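Local coordinates for uncharacterized protein (Thermus thermophilus HB8, PDB 6SCE) that acts as a DNA nuclease of type III CRISPR defence, switched on by a cyclic oligoadenylate that probably binds to its CARF domains, at residues 12-17 against 145-150; 8-13 against 48-53. All coordinates share one frame; numbering follows the deposited sequence.

Contact 1. Residues 12-17 against 145-150; sequences NDPAPA and RLYLEP. With nucleotides of chain B.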
# COMPACT_ATOMS: atom_id res chain seq x y z
N ASN A 12 7.88 -4.92 -10.20
CA ASN A 12 8.13 -3.55 -10.53
C ASN A 12 9.55 -3.10 -10.27
O ASN A 12 10.14 -2.36 -11.07
CB ASN A 12 7.18 -2.61 -9.77
CG ASN A 12 5.77 -2.66 -10.30
OD1 ASN A 12 5.56 -2.99 -11.48
ND2 ASN A 12 4.80 -2.42 -9.43
N ASP A 13 10.08 -3.44 -9.11
CA ASP A 13 11.35 -2.90 -8.70
C ASP A 13 12.55 -3.79 -9.09
O ASP A 13 12.62 -4.93 -8.69
CB ASP A 13 11.40 -2.62 -7.21
CG ASP A 13 12.32 -1.47 -6.90
OD1 ASP A 13 13.54 -1.65 -7.06
OD2 ASP A 13 11.80 -0.38 -6.57
N PRO A 14 13.50 -3.25 -9.86
CA PRO A 14 14.64 -4.08 -10.28
C PRO A 14 15.67 -4.28 -9.18
O PRO A 14 16.53 -5.16 -9.31
CB PRO A 14 15.24 -3.27 -11.43
CG PRO A 14 14.91 -1.87 -11.10
CD PRO A 14 13.53 -1.93 -10.50
N ALA A 15 15.61 -3.49 -8.13
CA ALA A 15 16.68 -3.56 -7.12
C ALA A 15 16.85 -4.92 -6.42
O ALA A 15 17.98 -5.40 -6.27
CB ALA A 15 16.54 -2.47 -6.10
N PRO A 16 15.76 -5.57 -6.00
CA PRO A 16 15.98 -6.89 -5.38
C PRO A 16 16.45 -7.94 -6.37
O PRO A 16 17.15 -8.86 -5.99
CB PRO A 16 14.62 -7.27 -4.80
CG PRO A 16 13.64 -6.40 -5.51
CD PRO A 16 14.37 -5.11 -5.81
N ALA A 17 16.06 -7.79 -7.64
CA ALA A 17 16.52 -8.71 -8.71
C ALA A 17 18.03 -8.54 -8.93
O ALA A 17 18.78 -9.52 -9.08
CB ALA A 17 15.76 -8.42 -9.99
N ARG A 145 21.79 4.53 -11.25
CA ARG A 145 21.61 4.07 -12.61
C ARG A 145 20.28 3.28 -12.78
O ARG A 145 19.72 3.27 -13.86
CB ARG A 145 22.85 3.32 -13.15
CG ARG A 145 23.14 2.00 -12.48
CD ARG A 145 24.30 1.25 -13.15
NE ARG A 145 24.04 1.06 -14.56
CZ ARG A 145 24.95 0.84 -15.49
NH1 ARG A 145 26.24 0.69 -15.17
NH2 ARG A 145 24.54 0.72 -16.75
N LEU A 146 19.79 2.65 -11.72
CA LEU A 146 18.52 1.89 -11.76
C LEU A 146 17.27 2.74 -11.55
O LEU A 146 16.23 2.41 -12.10
CB LEU A 146 18.53 0.79 -10.69
CG LEU A 146 19.52 -0.38 -10.90
CD1 LEU A 146 19.45 -1.38 -9.78
CD2 LEU A 146 19.24 -1.03 -12.24
N TYR A 147 17.38 3.81 -10.76
CA TYR A 147 16.22 4.64 -10.39
C TYR A 147 16.30 6.05 -10.96
O TYR A 147 15.33 6.56 -11.52
CB TYR A 147 16.12 4.80 -8.88
CG TYR A 147 15.78 3.55 -8.07
CD1 TYR A 147 15.50 2.32 -8.67
CD2 TYR A 147 15.72 3.63 -6.68
CE1 TYR A 147 15.17 1.21 -7.89
CE2 TYR A 147 15.39 2.52 -5.90
CZ TYR A 147 15.11 1.33 -6.51
OH TYR A 147 14.76 0.22 -5.73
N LEU A 148 17.43 6.72 -10.75
CA LEU A 148 17.47 8.15 -11.05
C LEU A 148 17.68 8.43 -12.53
O LEU A 148 16.92 9.19 -13.15
CB LEU A 148 18.53 8.83 -10.22
CG LEU A 148 18.37 8.65 -8.72
CD1 LEU A 148 19.44 9.45 -8.00
CD2 LEU A 148 16.98 9.04 -8.23
N GLU A 149 18.65 7.77 -13.13
CA GLU A 149 18.91 7.94 -14.55
C GLU A 149 17.66 7.68 -15.40
O GLU A 149 17.30 8.52 -16.23
CB GLU A 149 20.10 7.08 -14.99
CG GLU A 149 20.49 7.25 -16.45
CD GLU A 149 19.52 6.58 -17.43
OE1 GLU A 149 19.03 5.45 -17.14
OE2 GLU A 149 19.26 7.16 -18.51
N PRO A 150 16.99 6.52 -15.23
CA PRO A 150 15.81 6.34 -16.09
C PRO A 150 14.66 7.32 -15.85
O PRO A 150 13.83 7.46 -16.72
CB PRO A 150 15.34 4.91 -15.75
CG PRO A 150 15.93 4.62 -14.44
CD PRO A 150 17.27 5.31 -14.45
P A B 2 8.53 -6.06 -6.66
OP1 A B 2 8.50 -4.63 -7.09
OP2 A B 2 9.33 -7.10 -7.39
O5' A B 2 9.01 -6.07 -5.13
C5' A B 2 9.35 -7.34 -4.53
C4' A B 2 9.82 -7.12 -3.11
O4' A B 2 11.08 -6.38 -3.16
C3' A B 2 8.88 -6.32 -2.22
O3' A B 2 8.83 -6.87 -0.90
C2' A B 2 9.54 -4.94 -2.16
O2' A B 2 9.28 -4.27 -0.95
C1' A B 2 11.02 -5.32 -2.25
N9 A B 2 11.90 -4.25 -2.67
C8 A B 2 11.56 -3.10 -3.36
N7 A B 2 12.58 -2.31 -3.54
C5 A B 2 13.64 -2.94 -2.92
C6 A B 2 15.00 -2.59 -2.75
N6 A B 2 15.51 -1.43 -3.14
N1 A B 2 15.79 -3.48 -2.11
C2 A B 2 15.24 -4.60 -1.63
N3 A B 2 13.98 -5.04 -1.72
C4 A B 2 13.23 -4.14 -2.38
P A B 1 2.64 -8.58 -3.15
OP1 A B 1 2.27 -10.04 -3.16
OP2 A B 1 3.26 -8.04 -1.88
O5' A B 1 3.60 -8.35 -4.40
C5' A B 1 4.53 -7.26 -4.43
C4' A B 1 4.76 -6.89 -5.87
O4' A B 1 3.58 -6.21 -6.39
C3' A B 1 5.94 -5.94 -6.08
O3' A B 1 7.06 -6.72 -6.51
C2' A B 1 5.41 -4.95 -7.12
O2' A B 1 5.65 -5.41 -8.44
C1' A B 1 3.92 -4.91 -6.82
N9 A B 1 3.53 -3.97 -5.77
C8 A B 1 2.69 -4.22 -4.72
N7 A B 1 2.52 -3.18 -3.96
C5 A B 1 3.26 -2.17 -4.56
C6 A B 1 3.48 -0.82 -4.21
N6 A B 1 2.95 -0.25 -3.14
N1 A B 1 4.28 -0.09 -5.03
C2 A B 1 4.82 -0.70 -6.10
N3 A B 1 4.69 -1.96 -6.51
C4 A B 1 3.89 -2.65 -5.68
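Asp13 and Tyr147 cross at about a right angle, with the carboxylate and ring planes 79° apart, and the phenol oxygen is where they meet. Tyr147 OH donates to Asp13 OD1 over 2.6 Å, a short bond that lands on the syn lone pair of OD1. The anti lone pair of the same oxygen takes Ala15 N at 3.0 Å, nearly straight at 158°, so OD1 is gripped twice and also caps the turn leading into helix 15-28. With CG of Asp13 anti to the backbone N, the carboxylate can serve both donors. The tyrosine hydroxyl is itself an acceptor: N6 of A2 of chain B gives it a hydrogen bond of 3.2 Å, bent to 138°, and approaches at the ring edge, as OD1 does. Here the loop after the first strand of a Rossmann-like CARF domain runs into its helix and holds the adenylate ligand. Asp13 N binds OP1 of A2 of chain B at 2.8 Å, while Asn12 N reaches O2' of A1 of chain B at 2.9 Å. The Asn12 amide, ND2 donating, reads N3 of that adenine at 3.0 Å; its OD1 is held by Trp42 N. Apolar contacts flank these bonds. Pro14 CD lies at the Tyr147 ring edge, Ala15 CB lies 4.1 Å from Tyr147 CZ, meeting the ring obliquely, and Leu146 CD1 closes on Ala15 CA. Lys49 makes a cation-pi contact with the Tyr147 ring, and its nearby positive charge would probably favour an ionised Asp13.

Contact 2. Residues 8-13 against 48-53; sequences CLLGND and KKRQAF. With nucleotides of chain B.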
# COMPACT_ATOMS: atom_id res chain seq x y z
N CYS A 8 14.82 -15.75 -11.78
CA CYS A 8 14.41 -14.61 -10.93
C CYS A 8 13.03 -14.09 -11.26
O CYS A 8 12.77 -13.60 -12.36
CB CYS A 8 15.46 -13.52 -11.11
SG CYS A 8 15.33 -12.09 -10.01
N LEU A 9 12.14 -14.12 -10.28
CA LEU A 9 10.88 -13.42 -10.40
C LEU A 9 11.18 -11.93 -10.48
O LEU A 9 12.00 -11.40 -9.74
CB LEU A 9 9.99 -13.73 -9.19
CG LEU A 9 9.63 -15.17 -8.87
CD1 LEU A 9 8.70 -15.19 -7.66
CD2 LEU A 9 8.98 -15.81 -10.09
N LEU A 10 10.53 -11.25 -11.40
CA LEU A 10 10.77 -9.83 -11.62
C LEU A 10 9.47 -9.03 -11.59
O LEU A 10 8.64 -9.14 -12.51
CB LEU A 10 11.50 -9.63 -12.95
CG LEU A 10 11.93 -8.20 -13.27
CD1 LEU A 10 12.93 -7.71 -12.22
CD2 LEU A 10 12.48 -8.12 -14.70
N GLY A 11 9.29 -8.23 -10.55
CA GLY A 11 8.16 -7.31 -10.43
C GLY A 11 8.56 -5.90 -10.80
O GLY A 11 9.46 -5.67 -11.61
N ASN A 12 7.88 -4.92 -10.20
CA ASN A 12 8.13 -3.55 -10.53
C ASN A 12 9.55 -3.10 -10.27
O ASN A 12 10.14 -2.36 -11.07
CB ASN A 12 7.18 -2.61 -9.77
CG ASN A 12 5.77 -2.66 -10.30
OD1 ASN A 12 5.56 -2.99 -11.48
ND2 ASN A 12 4.80 -2.42 -9.43
N ASP A 13 10.08 -3.44 -9.11
CA ASP A 13 11.35 -2.90 -8.70
C ASP A 13 12.55 -3.79 -9.09
O ASP A 13 12.62 -4.93 -8.69
CB ASP A 13 11.40 -2.62 -7.21
CG ASP A 13 12.32 -1.47 -6.90
OD1 ASP A 13 13.54 -1.65 -7.06
OD2 ASP A 13 11.80 -0.38 -6.57
N LYS A 48 10.63 2.02 -17.29
CA LYS A 48 11.93 2.63 -17.52
C LYS A 48 13.02 2.11 -16.59
O LYS A 48 14.16 1.91 -17.00
CB LYS A 48 11.82 4.16 -17.42
CG LYS A 48 11.10 4.79 -18.62
CD LYS A 48 10.72 6.23 -18.33
CE LYS A 48 10.24 6.93 -19.60
NZ LYS A 48 9.86 8.34 -19.31
N LYS A 49 12.68 1.87 -15.33
CA LYS A 49 13.63 1.30 -14.39
C LYS A 49 14.02 -0.11 -14.77
O LYS A 49 15.20 -0.50 -14.61
CB LYS A 49 13.04 1.34 -12.97
CG LYS A 49 12.86 2.76 -12.42
CD LYS A 49 12.24 2.75 -11.03
CE LYS A 49 12.10 4.15 -10.45
NZ LYS A 49 11.31 4.14 -9.18
N ARG A 50 13.06 -0.88 -15.30
CA ARG A 50 13.34 -2.20 -15.76
C ARG A 50 14.29 -2.16 -16.97
O ARG A 50 15.20 -2.99 -17.04
CB ARG A 50 12.05 -2.96 -16.10
CG ARG A 50 12.31 -4.39 -16.53
CD ARG A 50 11.02 -5.14 -16.77
NE ARG A 50 10.26 -5.31 -15.53
CZ ARG A 50 9.05 -5.85 -15.44
NH1 ARG A 50 8.41 -6.26 -16.53
NH2 ARG A 50 8.46 -5.92 -14.27
N GLN A 51 14.08 -1.23 -17.90
CA GLN A 51 15.01 -1.10 -19.03
C GLN A 51 16.39 -0.68 -18.56
O GLN A 51 17.37 -1.14 -19.12
CB GLN A 51 14.46 -0.17 -20.14
CG GLN A 51 13.23 -0.76 -20.82
CD GLN A 51 13.45 -2.20 -21.31
OE1 GLN A 51 14.46 -2.51 -21.94
NE2 GLN A 51 12.51 -3.10 -20.97
N ALA A 52 16.46 0.15 -17.53
CA ALA A 52 17.75 0.52 -16.94
C ALA A 52 18.46 -0.70 -16.33
O ALA A 52 19.67 -0.86 -16.43
CB ALA A 52 17.56 1.62 -15.93
N PHE A 53 17.69 -1.58 -15.71
CA PHE A 53 18.22 -2.79 -15.16
C PHE A 53 18.78 -3.68 -16.29
O PHE A 53 19.89 -4.21 -16.18
CB PHE A 53 17.13 -3.51 -14.37
CG PHE A 53 17.50 -4.87 -13.87
CD1 PHE A 53 18.67 -5.09 -13.16
CD2 PHE A 53 16.64 -5.95 -14.07
CE1 PHE A 53 19.00 -6.35 -12.69
CE2 PHE A 53 16.94 -7.19 -13.54
CZ PHE A 53 18.13 -7.40 -12.86
P A B 2 8.53 -6.06 -6.66
OP1 A B 2 8.50 -4.63 -7.09
OP2 A B 2 9.33 -7.10 -7.39
O5' A B 2 9.01 -6.07 -5.13
C5' A B 2 9.35 -7.34 -4.53
C4' A B 2 9.82 -7.12 -3.11
O4' A B 2 11.08 -6.38 -3.16
C3' A B 2 8.88 -6.32 -2.22
O3' A B 2 8.83 -6.87 -0.90
C2' A B 2 9.54 -4.94 -2.16
O2' A B 2 9.28 -4.27 -0.95
C1' A B 2 11.02 -5.32 -2.25
N9 A B 2 11.90 -4.25 -2.67
C8 A B 2 11.56 -3.10 -3.36
N7 A B 2 12.58 -2.31 -3.54
C5 A B 2 13.64 -2.94 -2.92
C6 A B 2 15.00 -2.59 -2.75
N6 A B 2 15.51 -1.43 -3.14
N1 A B 2 15.79 -3.48 -2.11
C2 A B 2 15.24 -4.60 -1.63
N3 A B 2 13.98 -5.04 -1.72
C4 A B 2 13.23 -4.14 -2.38
P A B 1 2.64 -8.58 -3.15
OP1 A B 1 2.27 -10.04 -3.16
OP2 A B 1 3.26 -8.04 -1.88
O5' A B 1 3.60 -8.35 -4.40
C5' A B 1 4.53 -7.26 -4.43
C4' A B 1 4.76 -6.89 -5.87
O4' A B 1 3.58 -6.21 -6.39
C3' A B 1 5.94 -5.94 -6.08
O3' A B 1 7.06 -6.72 -6.51
C2' A B 1 5.41 -4.95 -7.12
O2' A B 1 5.65 -5.41 -8.44
C1' A B 1 3.92 -4.91 -6.82
N9 A B 1 3.53 -3.97 -5.77
C8 A B 1 2.69 -4.22 -4.72
N7 A B 1 2.52 -3.18 -3.96
C5 A B 1 3.26 -2.17 -4.56
C6 A B 1 3.48 -0.82 -4.21
N6 A B 1 2.95 -0.25 -3.14
N1 A B 1 4.28 -0.09 -5.03
C2 A B 1 4.82 -0.70 -6.10
N3 A B 1 4.69 -1.96 -6.51
C4 A B 1 3.89 -2.65 -5.68
O HOH W 1 11.58 -4.55 -13.06
O HOH W 2 12.18 2.13 -7.49
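Strand 8-10 ends in an extended backbone at Leu10 and turns at Gly11, whose psi of -151° leads into the loop facing helix 48-53. Arg50 carries the contact: CG stands anti to the backbone N, and a bend at chi3 (-66°) brings the guanidinium to the Gly11 carbonyl. NH2 donates to Gly11 O at 2.9 Å, with the oxygen close to the guanidinium plane but the donor well above the carbonyl plane; NH2 also bonds Phe39 O. A water accepts from Arg50 NE and donates to Gly11 O at 2.8 Å, a second link to that carbonyl. Leu10 CD2 lies over one guanidinium face, 3.7 Å from NE. The contact packs the end of the first strand of the Rossmann-like sheet against the helix that follows its neighbour, strand 33-38, beside the ligand phosphate. Gly11 CA passes 3.3 Å from OP2 of A2 of chain B, where a side chain would clash. An alanine at Arg50 would probably loosen the loop, losing the direct and water-borne holds on Gly11 O and the cover on Leu10. Another water joins Asp13 OD2 to Lys49 NZ, while Phe53 CE2 meets Leu10 CD1 at 4.3 Å.

How the contacts relate
Both contacts are buried and start from the same piece of chain, sharing Asn12 and Asp13, with centres about 6 Å apart. Contact 2 ties the end of strand 5-10 to helix 44-59, which packs on the sheet; contact 1 brings the start of helix 15-28 against helix 140-148, which comes after the strands of that sheet. Their chemistry differs accordingly: contact 1 passes hydrogen bonds from an adenine amino group through a phenol to a carboxylate, whereas contact 2 grips a backbone carbonyl with a guanidinium and water. They also touch directly, Pro14 CB packing on Phe53 CB at 3.5 Å and Leu146 O on Lys49 CG at 3.4 Å.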